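Local coordinates for protein putative oxidoreductase (Yersinia pestis, PDB 3KUX) that probably catalyses an NAD(P)-dependent oxidation or reduction, with a Rossmann-fold domain for the dinucleotide and a substrate that is not established, at residues 185-190 with 238-243; 129-134 with 274-279. One frame throughout, in Å; residues are numbered along the deposited sequence. Where two conformers were deposited one is given.

How the interactions relate
Interactions 1 and 2 lie about 13 Å apart, centre to centre, and meet at the start of helix 131-142. Along the chain the order is 129-134, 185-190, 238-243, 274-279, which nests interaction 1 inside the loop closed by interaction 2. Interaction 1 joins helix 176-192 to strand 241-245 of the large mixed sheet; interaction 2 joins the first turn of helix 131-142 to the loop leading into strand 280-285 of the same sheet. Asp132 and Phe133 bridge the two by packing on Tyr241, and Phe133 also touches Gln187. Together they tie two helices to the mixed sheet and to the loop feeding its strand 280-285.

Interaction 1 of 2, residues 185-190 with 238-243; sequences LDQALQ and TARYIV
Gln187, on helix 176-192, reaches across to Arg240 and Tyr241, of the segment that runs into strand 241-245, a buried helix-on-sheet contact within the C-terminal alpha/beta domain that follows the Rossmann fold in this oxidoreductase family. The backbones stay well apart, 11.5 Å between the CA atoms of Gln187 and Tyr241, and long side chains bridge the gap.

The polar part is a meeting of three ends. Beyond CG the Gln187 chain runs extended, which carries its amide to the rim of the tyrosine ring, with CD 3.3 Å from Tyr241 OH. The amide and ring planes are inclined by 53°. Arg240 comes from the opposite direction, its guanidinium turned only 14° from the amide plane, and CD of Gln187 is 3.9 Å from Arg240 NH2. Arg240 NH1 is held by the hydroxyl of Ser153, while the side chain makes a cation-pi contact with Phe155.

On the backbone side, Arg240 and Tyr241 both face Lys252 of the neighbouring antiparallel strand, a classic beta bulge. The end of Arg240 and the ring of Tyr241 both come near the helix, with Phe133 of helix 131-142 packing on both Gln187 and Tyr241.

Within 238-243 the two side chains pack against each other. With CG anti to the backbone N (chi1 169°), Arg240 lays CG 4.1 Å over the centre of the Tyr241 ring; the bend at chi2 then turns the guanidinium, and Tyr241 CE1 lies 3.4 Å above its plane, toward the rim.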
ATOM      1  N   LEU A 185      -0.538   1.612  -8.824  1.00  7.95           N
ATOM      2  CA  LEU A 185       0.412   2.581  -9.351  1.00  7.77           C
ATOM      3  C   LEU A 185       1.781   2.433  -8.699  1.00  9.70           C
ATOM      4  O   LEU A 185       2.810   2.451  -9.378  1.00 11.72           O
ATOM      5  CB  LEU A 185      -0.104   4.006  -9.152  1.00  7.59           C
ATOM      6  CG  LEU A 185      -1.157   4.516 -10.141  1.00  8.31           C
ATOM      7  CD1 LEU A 185      -1.758   5.836  -9.664  1.00 10.14           C
ATOM      8  CD2 LEU A 185      -0.558   4.665 -11.526  1.00  2.00           C
ATOM      9  N   ASP A 186       1.795   2.285  -7.379  1.00  9.05           N
ATOM     10  CA  ASP A 186       3.051   2.200  -6.661  1.00  9.44           C
ATOM     11  C   ASP A 186       3.867   0.992  -7.109  1.00 10.51           C
ATOM     12  O   ASP A 186       5.086   1.090  -7.285  1.00 11.02           O
ATOM     13  CB  ASP A 186       2.821   2.149  -5.157  1.00 10.90           C
ATOM     14  CG  ASP A 186       4.121   2.105  -4.381  1.00 16.70           C
ATOM     15  OD1 ASP A 186       4.953   3.019  -4.572  1.00 19.22           O
ATOM     16  OD2 ASP A 186       4.317   1.153  -3.590  1.00 21.95           O
ATOM     17  N   GLN A 187       3.198  -0.144  -7.293  1.00 10.31           N
ATOM     18  CA  GLN A 187       3.874  -1.348  -7.784  1.00 10.19           C
ATOM     19  C   GLN A 187       4.459  -1.136  -9.182  1.00 10.22           C
ATOM     20  O   GLN A 187       5.597  -1.518  -9.453  1.00  8.00           O
ATOM     21  CB  GLN A 187       2.921  -2.539  -7.791  1.00 10.21           C
ATOM     22  CG  GLN A 187       2.539  -3.040  -6.410  1.00  9.20           C
ATOM     23  CD  GLN A 187       1.690  -4.298  -6.462  1.00  9.39           C
ATOM     24  OE1 GLN A 187       1.518  -4.983  -5.452  1.00  7.94           O
ATOM     25  NE2 GLN A 187       1.153  -4.609  -7.643  1.00  4.87           N
ATOM     26  N   ALA A 188       3.674  -0.524 -10.064  1.00 10.67           N
ATOM     27  CA  ALA A 188       4.120  -0.241 -11.423  1.00 11.07           C
ATOM     28  C   ALA A 188       5.379   0.624 -11.415  1.00 12.67           C
ATOM     29  O   ALA A 188       6.330   0.365 -12.155  1.00 13.01           O
ATOM     30  CB  ALA A 188       3.022   0.436 -12.205  1.00  8.86           C
ATOM     31  N   LEU A 189       5.383   1.652 -10.575  1.00 12.88           N
ATOM     32  CA  LEU A 189       6.551   2.509 -10.447  1.00 13.95           C
ATOM     33  C   LEU A 189       7.748   1.727  -9.909  1.00 14.74           C
ATOM     34  O   LEU A 189       8.859   1.867 -10.410  1.00 15.69           O
ATOM     35  CB  LEU A 189       6.243   3.704  -9.545  1.00 13.70           C
ATOM     36  CG  LEU A 189       5.644   4.929 -10.240  1.00 14.93           C
ATOM     37  CD1 LEU A 189       4.545   4.523 -11.212  1.00 13.36           C
ATOM     38  CD2 LEU A 189       5.128   5.933  -9.218  1.00 11.22           C
ATOM     39  N   GLN A 190       7.516   0.900  -8.893  1.00 13.23           N
ATOM     40  CA  GLN A 190       8.584   0.102  -8.302  1.00 11.28           C
ATOM     41  C   GLN A 190       9.230  -0.845  -9.305  1.00 11.14           C
ATOM     42  O   GLN A 190      10.438  -1.060  -9.273  1.00 11.47           O
ATOM     43  CB  GLN A 190       8.053  -0.694  -7.116  1.00 12.08           C
ATOM     44  CG  GLN A 190       7.715   0.170  -5.930  1.00 13.43           C
ATOM     45  CD  GLN A 190       8.917   0.930  -5.433  1.00 14.15           C
ATOM     46  OE1 GLN A 190       9.926   0.334  -5.055  1.00 12.22           O
ATOM     47  NE2 GLN A 190       8.823   2.255  -5.436  1.00 15.73           N
ATOM     48  N   THR A 238     -10.601 -13.184 -12.310  1.00  8.89           N
ATOM     49  CA  THR A 238      -9.635 -12.904 -13.368  1.00  8.56           C
ATOM     50  C   THR A 238      -8.231 -12.815 -12.800  1.00  8.00           C
ATOM     51  O   THR A 238      -8.056 -12.696 -11.590  1.00  9.67           O
ATOM     52  CB  THR A 238      -9.923 -11.580 -14.062  1.00  7.94           C
ATOM     53  OG1 THR A 238      -9.847 -10.523 -13.100  1.00 10.39           O
ATOM     54  CG2 THR A 238     -11.299 -11.601 -14.690  1.00  7.34           C
ATOM     55  N   ALA A 239      -7.233 -12.855 -13.681  1.00  7.90           N
ATOM     56  CA  ALA A 239      -5.826 -12.896 -13.267  1.00  6.31           C
ATOM     57  C   ALA A 239      -5.453 -11.689 -12.431  1.00  5.82           C
ATOM     58  O   ALA A 239      -5.934 -10.588 -12.685  1.00  7.40           O
ATOM     59  CB  ALA A 239      -4.919 -12.984 -14.476  1.00  5.59           C
ATOM     60  N   ARG A 240      -4.600 -11.897 -11.434  1.00  4.92           N
ATOM     61  CA  ARG A 240      -4.052 -10.794 -10.657  1.00  4.56           C
ATOM     62  C   ARG A 240      -2.983 -10.107 -11.502  1.00  4.97           C
ATOM     63  O   ARG A 240      -3.050  -8.897 -11.744  1.00  6.66           O
ATOM     64  CB  ARG A 240      -3.470 -11.300  -9.333  1.00  4.90           C
ATOM     65  CG  ARG A 240      -2.631 -10.281  -8.557  1.00  5.56           C
ATOM     66  CD  ARG A 240      -3.486  -9.231  -7.842  1.00  2.60           C
ATOM     67  NE  ARG A 240      -2.657  -8.143  -7.325  1.00  2.00           N
ATOM     68  CZ  ARG A 240      -2.417  -7.004  -7.971  1.00  2.00           C
ATOM     69  NH1 ARG A 240      -2.953  -6.776  -9.161  1.00  2.00           N
ATOM     70  NH2 ARG A 240      -1.635  -6.085  -7.424  1.00  6.73           N
ATOM     71  N   TYR A 241      -2.014 -10.893 -11.966  1.00  2.55           N
ATOM     72  CA  TYR A 241      -0.967 -10.403 -12.852  1.00  2.00           C
ATOM     73  C   TYR A 241      -0.931 -11.183 -14.159  1.00  3.02           C
ATOM     74  O   TYR A 241      -1.104 -12.405 -14.175  1.00  3.19           O
ATOM     75  CB  TYR A 241       0.415 -10.552 -12.213  1.00  3.05           C
ATOM     76  CG  TYR A 241       0.703  -9.690 -11.005  1.00  4.80           C
ATOM     77  CD1 TYR A 241       0.248  -8.380 -10.925  1.00  5.47           C
ATOM     78  CD2 TYR A 241       1.479 -10.179  -9.962  1.00  5.32           C
ATOM     79  CE1 TYR A 241       0.530  -7.595  -9.822  1.00  6.79           C
ATOM     80  CE2 TYR A 241       1.772  -9.403  -8.858  1.00  6.25           C
ATOM     81  CZ  TYR A 241       1.296  -8.115  -8.793  1.00  7.05           C
ATOM     82  OH  TYR A 241       1.586  -7.348  -7.694  1.00  2.00           O
ATOM     83  N   ILE A 242      -0.670 -10.469 -15.247  1.00  3.66           N
ATOM     84  CA  ILE A 242      -0.345 -11.069 -16.533  1.00  2.68           C
ATOM     85  C   ILE A 242       0.897 -10.356 -17.051  1.00  4.50           C
ATOM     86  O   ILE A 242       0.874  -9.145 -17.270  1.00  8.01           O
ATOM     87  CB  ILE A 242      -1.488 -10.889 -17.544  1.00  2.76           C
ATOM     88  CG1 ILE A 242      -2.701 -11.722 -17.126  1.00  2.00           C
ATOM     89  CG2 ILE A 242      -1.028 -11.270 -18.947  1.00  2.00           C
ATOM     90  CD1 ILE A 242      -3.953 -11.397 -17.894  1.00  2.00           C
ATOM     91  N   VAL A 243       1.987 -11.093 -17.232  1.00  4.02           N
ATOM     92  CA  VAL A 243       3.253 -10.473 -17.605  1.00  3.98           C
ATOM     93  C   VAL A 243       3.858 -11.158 -18.822  1.00  5.25           C
ATOM     94  O   VAL A 243       4.111 -12.360 -18.799  1.00  7.46           O
ATOM     95  CB  VAL A 243       4.258 -10.538 -16.440  1.00  2.98           C
ATOM     96  CG1 VAL A 243       5.479  -9.699 -16.742  1.00  2.98           C
ATOM     97  CG2 VAL A 243       3.605 -10.079 -15.150  1.00  2.16           C
TER

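Interaction 2 of 2, residues 129-134 with 274-279; sequences WDSDFL and GYDMRD
Asp276 OD2 is gripped by two groups: it accepts a hydrogen bond from Ser131 OG at 2.8 Å and forms a salt bridge with Lys252 NZ. The serine hydroxyl arrives on the anti side of OD2, 19° out of the carboxylate plane. Asp276 has CG anti to its backbone N (chi1 -174°), which extends the carboxylate toward the helix, and the two CB atoms of Ser131 and Asp276 come to 3.7 Å beside the bond.

The other oxygen works on its own loop. Asp276 OD1 accepts from Arg278 N at 3.1 Å, with an N-H...O angle of 156°, and this closes an Asx turn. Both carboxylate oxygens are therefore engaged, one tying the loop to the helix and one shaping the loop itself, which probably fixes the rotation of the group.

Ser131 opens helix 131-142, and the loop 274-279 leads into strand 280-285 of the mixed sheet in the C-terminal domain. Asp130 sits at the N-cap but makes no capping bond, its carboxylate engaged by Arg127 and Tyr302. Separately, Ser131 N is bonded to Asp256.

A second carboxylate stands near the first, Asp132 OD2 lying 5.2 Å from Asp276 OD2. Lys252 probably eases this like-charge approach. Gly274 adds a looser backbone touch, its carbonyl O 4.2 Å from Ser131 CB.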
ATOM      1  N   TRP A 129       4.665  -5.725  -0.280  1.00 11.99           N
ATOM      2  CA  TRP A 129       4.992  -6.968   0.410  1.00 10.71           C
ATOM      3  C   TRP A 129       3.910  -8.038   0.275  1.00 10.91           C
ATOM      4  O   TRP A 129       3.870  -8.994   1.055  1.00  9.78           O
ATOM      5  CB  TRP A 129       5.332  -6.690   1.872  1.00  9.64           C
ATOM      6  CG  TRP A 129       6.642  -5.989   2.001  1.00  9.10           C
ATOM      7  CD1 TRP A 129       7.886  -6.564   1.996  1.00 10.66           C
ATOM      8  CD2 TRP A 129       6.852  -4.579   2.127  1.00  7.59           C
ATOM      9  NE1 TRP A 129       8.855  -5.596   2.121  1.00  4.60           N
ATOM     10  CE2 TRP A 129       8.249  -4.369   2.203  1.00  4.59           C
ATOM     11  CE3 TRP A 129       5.995  -3.473   2.195  1.00  6.44           C
ATOM     12  CZ2 TRP A 129       8.805  -3.102   2.335  1.00  2.76           C
ATOM     13  CZ3 TRP A 129       6.549  -2.211   2.326  1.00  5.54           C
ATOM     14  CH2 TRP A 129       7.942  -2.036   2.393  1.00 10.61           C
ATOM     15  N   ASP A 130       3.040  -7.861  -0.720  1.00 10.64           N
ATOM     16  CA  ASP A 130       2.092  -8.886  -1.128  1.00  8.91           C
ATOM     17  C   ASP A 130       2.848 -10.085  -1.677  1.00 10.66           C
ATOM     18  O   ASP A 130       3.899  -9.934  -2.311  1.00 12.74           O
ATOM     19  CB  ASP A 130       1.171  -8.351  -2.219  1.00  9.82           C
ATOM     20  CG  ASP A 130      -0.093  -7.722  -1.668  1.00 14.99           C
ATOM     21  OD1 ASP A 130      -0.269  -7.714  -0.431  1.00 17.43           O
ATOM     22  OD2 ASP A 130      -0.917  -7.240  -2.481  1.00 16.74           O
ATOM     23  N   SER A 131       2.310 -11.278  -1.445  1.00 10.06           N
ATOM     24  CA  SER A 131       2.936 -12.504  -1.926  1.00  7.94           C
ATOM     25  C   SER A 131       3.205 -12.445  -3.428  1.00  8.61           C
ATOM     26  O   SER A 131       4.303 -12.762  -3.887  1.00 10.02           O
ATOM     27  CB  SER A 131       2.048 -13.699  -1.608  1.00  7.83           C
ATOM     28  OG  SER A 131       0.762 -13.515  -2.171  1.00  7.35           O
ATOM     29  N   ASP A 132       2.206 -12.041  -4.199  1.00  7.31           N
ATOM     30  CA  ASP A 132       2.362 -12.049  -5.645  1.00  9.37           C
ATOM     31  C   ASP A 132       3.456 -11.080  -6.105  1.00  9.08           C
ATOM     32  O   ASP A 132       4.300 -11.426  -6.935  1.00  9.14           O
ATOM     33  CB  ASP A 132       1.021 -11.800  -6.361  1.00  9.80           C
ATOM     34  CG  ASP A 132       0.180 -10.717  -5.694  1.00 11.85           C
ATOM     35  OD1 ASP A 132       0.736  -9.652  -5.346  1.00 15.08           O
ATOM     36  OD2 ASP A 132      -1.045 -10.929  -5.533  1.00  8.47           O
ATOM     37  N   PHE A 133       3.458  -9.877  -5.546  1.00  8.58           N
ATOM     38  CA  PHE A 133       4.422  -8.860  -5.942  1.00  7.83           C
ATOM     39  C   PHE A 133       5.865  -9.277  -5.632  1.00  9.97           C
ATOM     40  O   PHE A 133       6.750  -9.177  -6.488  1.00  9.64           O
ATOM     41  CB  PHE A 133       4.089  -7.527  -5.274  1.00  7.13           C
ATOM     42  CG  PHE A 133       4.938  -6.383  -5.748  1.00  8.40           C
ATOM     43  CD1 PHE A 133       4.795  -5.886  -7.034  1.00  6.96           C
ATOM     44  CD2 PHE A 133       5.877  -5.801  -4.904  1.00  6.46           C
ATOM     45  CE1 PHE A 133       5.578  -4.832  -7.476  1.00 14.83           C
ATOM     46  CE2 PHE A 133       6.659  -4.747  -5.336  1.00  7.17           C
ATOM     47  CZ  PHE A 133       6.512  -4.261  -6.624  1.00 13.13           C
ATOM     48  N   LEU A 134       6.107  -9.739  -4.409  1.00  9.43           N
ATOM     49  CA  LEU A 134       7.436 -10.218  -4.059  1.00  8.82           C
ATOM     50  C   LEU A 134       7.894 -11.250  -5.086  1.00  8.60           C
ATOM     51  O   LEU A 134       8.983 -11.137  -5.663  1.00  9.02           O
ATOM     52  CB  LEU A 134       7.448 -10.815  -2.648  1.00  8.47           C
ATOM     53  CG  LEU A 134       7.259  -9.805  -1.510  1.00  8.46           C
ATOM     54  CD1 LEU A 134       7.000 -10.500  -0.177  1.00  2.08           C
ATOM     55  CD2 LEU A 134       8.450  -8.866  -1.416  1.00  2.00           C
ATOM     56  N   GLY A 274       1.435 -15.652   5.682  1.00 10.69           N
ATOM     57  CA  GLY A 274       1.493 -15.120   4.329  1.00  9.83           C
ATOM     58  C   GLY A 274       1.580 -16.157   3.229  1.00 10.87           C
ATOM     59  O   GLY A 274       1.637 -15.802   2.053  1.00 10.59           O
ATOM     60  N   TYR A 275       1.596 -17.437   3.596  1.00 11.97           N
ATOM     61  CA  TYR A 275       1.656 -18.508   2.602  1.00 13.63           C
ATOM     62  C   TYR A 275       0.550 -18.343   1.571  1.00 13.99           C
ATOM     63  O   TYR A 275      -0.628 -18.246   1.917  1.00 12.45           O
ATOM     64  CB  TYR A 275       1.555 -19.888   3.253  1.00 14.03           C
ATOM     65  CG  TYR A 275       2.870 -20.423   3.772  1.00 23.60           C
ATOM     66  CD1 TYR A 275       3.343 -21.669   3.376  1.00 27.15           C
ATOM     67  CD2 TYR A 275       3.647 -19.676   4.656  1.00 32.44           C
ATOM     68  CE1 TYR A 275       4.554 -22.162   3.855  1.00 31.65           C
ATOM     69  CE2 TYR A 275       4.860 -20.158   5.140  1.00 32.65           C
ATOM     70  CZ  TYR A 275       5.309 -21.402   4.737  1.00 33.74           C
ATOM     71  OH  TYR A 275       6.512 -21.881   5.216  1.00 27.85           O
ATOM     72  N   ASP A 276       0.952 -18.298   0.304  1.00 13.90           N
ATOM     73  CA  ASP A 276       0.026 -18.181  -0.804  1.00 14.55           C
ATOM     74  C   ASP A 276       0.080 -19.483  -1.584  1.00 16.75           C
ATOM     75  O   ASP A 276       0.941 -19.672  -2.440  1.00 20.20           O
ATOM     76  CB  ASP A 276       0.418 -17.004  -1.694  1.00 13.48           C
ATOM     77  CG  ASP A 276      -0.601 -16.731  -2.785  1.00 13.60           C
ATOM     78  OD1 ASP A 276      -1.464 -17.602  -3.042  1.00  8.10           O
ATOM     79  OD2 ASP A 276      -0.532 -15.639  -3.389  1.00  9.88           O
HETATM   80  N   MSE A 277      -0.845 -20.383  -1.282  1.00 17.93           N
HETATM   81  CA  MSE A 277      -0.767 -21.706  -1.892  0.50 17.31           C
HETATM   82  C   MSE A 277      -1.370 -21.753  -3.303  1.00 16.38           C
HETATM   83  O   MSE A 277      -1.506 -22.822  -3.890  1.00 15.03           O
HETATM   84  CB  MSE A 277      -1.354 -22.784  -0.973  0.50 17.82           C
HETATM   85  CG  MSE A 277      -0.653 -22.910   0.394  0.50 19.90           C
HETATM   86 SE   MSE A 277       1.303 -23.155   0.382  0.50 24.07          SE
HETATM   87  CE  MSE A 277       1.416 -24.733  -0.756  0.50 19.13           C
ATOM     88  N   ARG A 278      -1.665 -20.585  -3.864  1.00 14.97           N
ATOM     89  CA  ARG A 278      -2.206 -20.515  -5.221  1.00 14.36           C
ATOM     90  C   ARG A 278      -1.175 -20.050  -6.248  1.00 13.54           C
ATOM     91  O   ARG A 278      -1.245 -18.928  -6.746  1.00 14.52           O
ATOM     92  CB  ARG A 278      -3.433 -19.604  -5.267  1.00 12.89           C
ATOM     93  CG  ARG A 278      -4.165 -19.680  -6.580  1.00 17.34           C
ATOM     94  CD  ARG A 278      -5.529 -19.048  -6.496  1.00 23.27           C
ATOM     95  NE  ARG A 278      -6.285 -19.243  -7.729  1.00 24.34           N
ATOM     96  CZ  ARG A 278      -7.461 -18.675  -7.973  1.00 27.80           C
ATOM     97  NH1 ARG A 278      -8.003 -17.873  -7.066  1.00 31.18           N
ATOM     98  NH2 ARG A 278      -8.092 -18.901  -9.119  1.00 25.24           N
ATOM     99  N   ASP A 279      -0.237 -20.931  -6.576  1.00 13.19           N
ATOM    100  CA  ASP A 279       0.887 -20.592  -7.446  1.00 12.88           C
ATOM    101  C   ASP A 279       0.483 -20.145  -8.837  1.00 12.26           C
ATOM    102  O   ASP A 279      -0.509 -20.612  -9.392  1.00 14.10           O
ATOM    103  CB  ASP A 279       1.841 -21.778  -7.555  1.00 13.12           C
ATOM    104  CG  ASP A 279       2.619 -22.018  -6.272  1.00 19.28           C
ATOM    105  OD1 ASP A 279       2.630 -21.116  -5.401  1.00 17.01           O
ATOM    106  OD2 ASP A 279       3.220 -23.107  -6.139  1.00 23.92           O
TER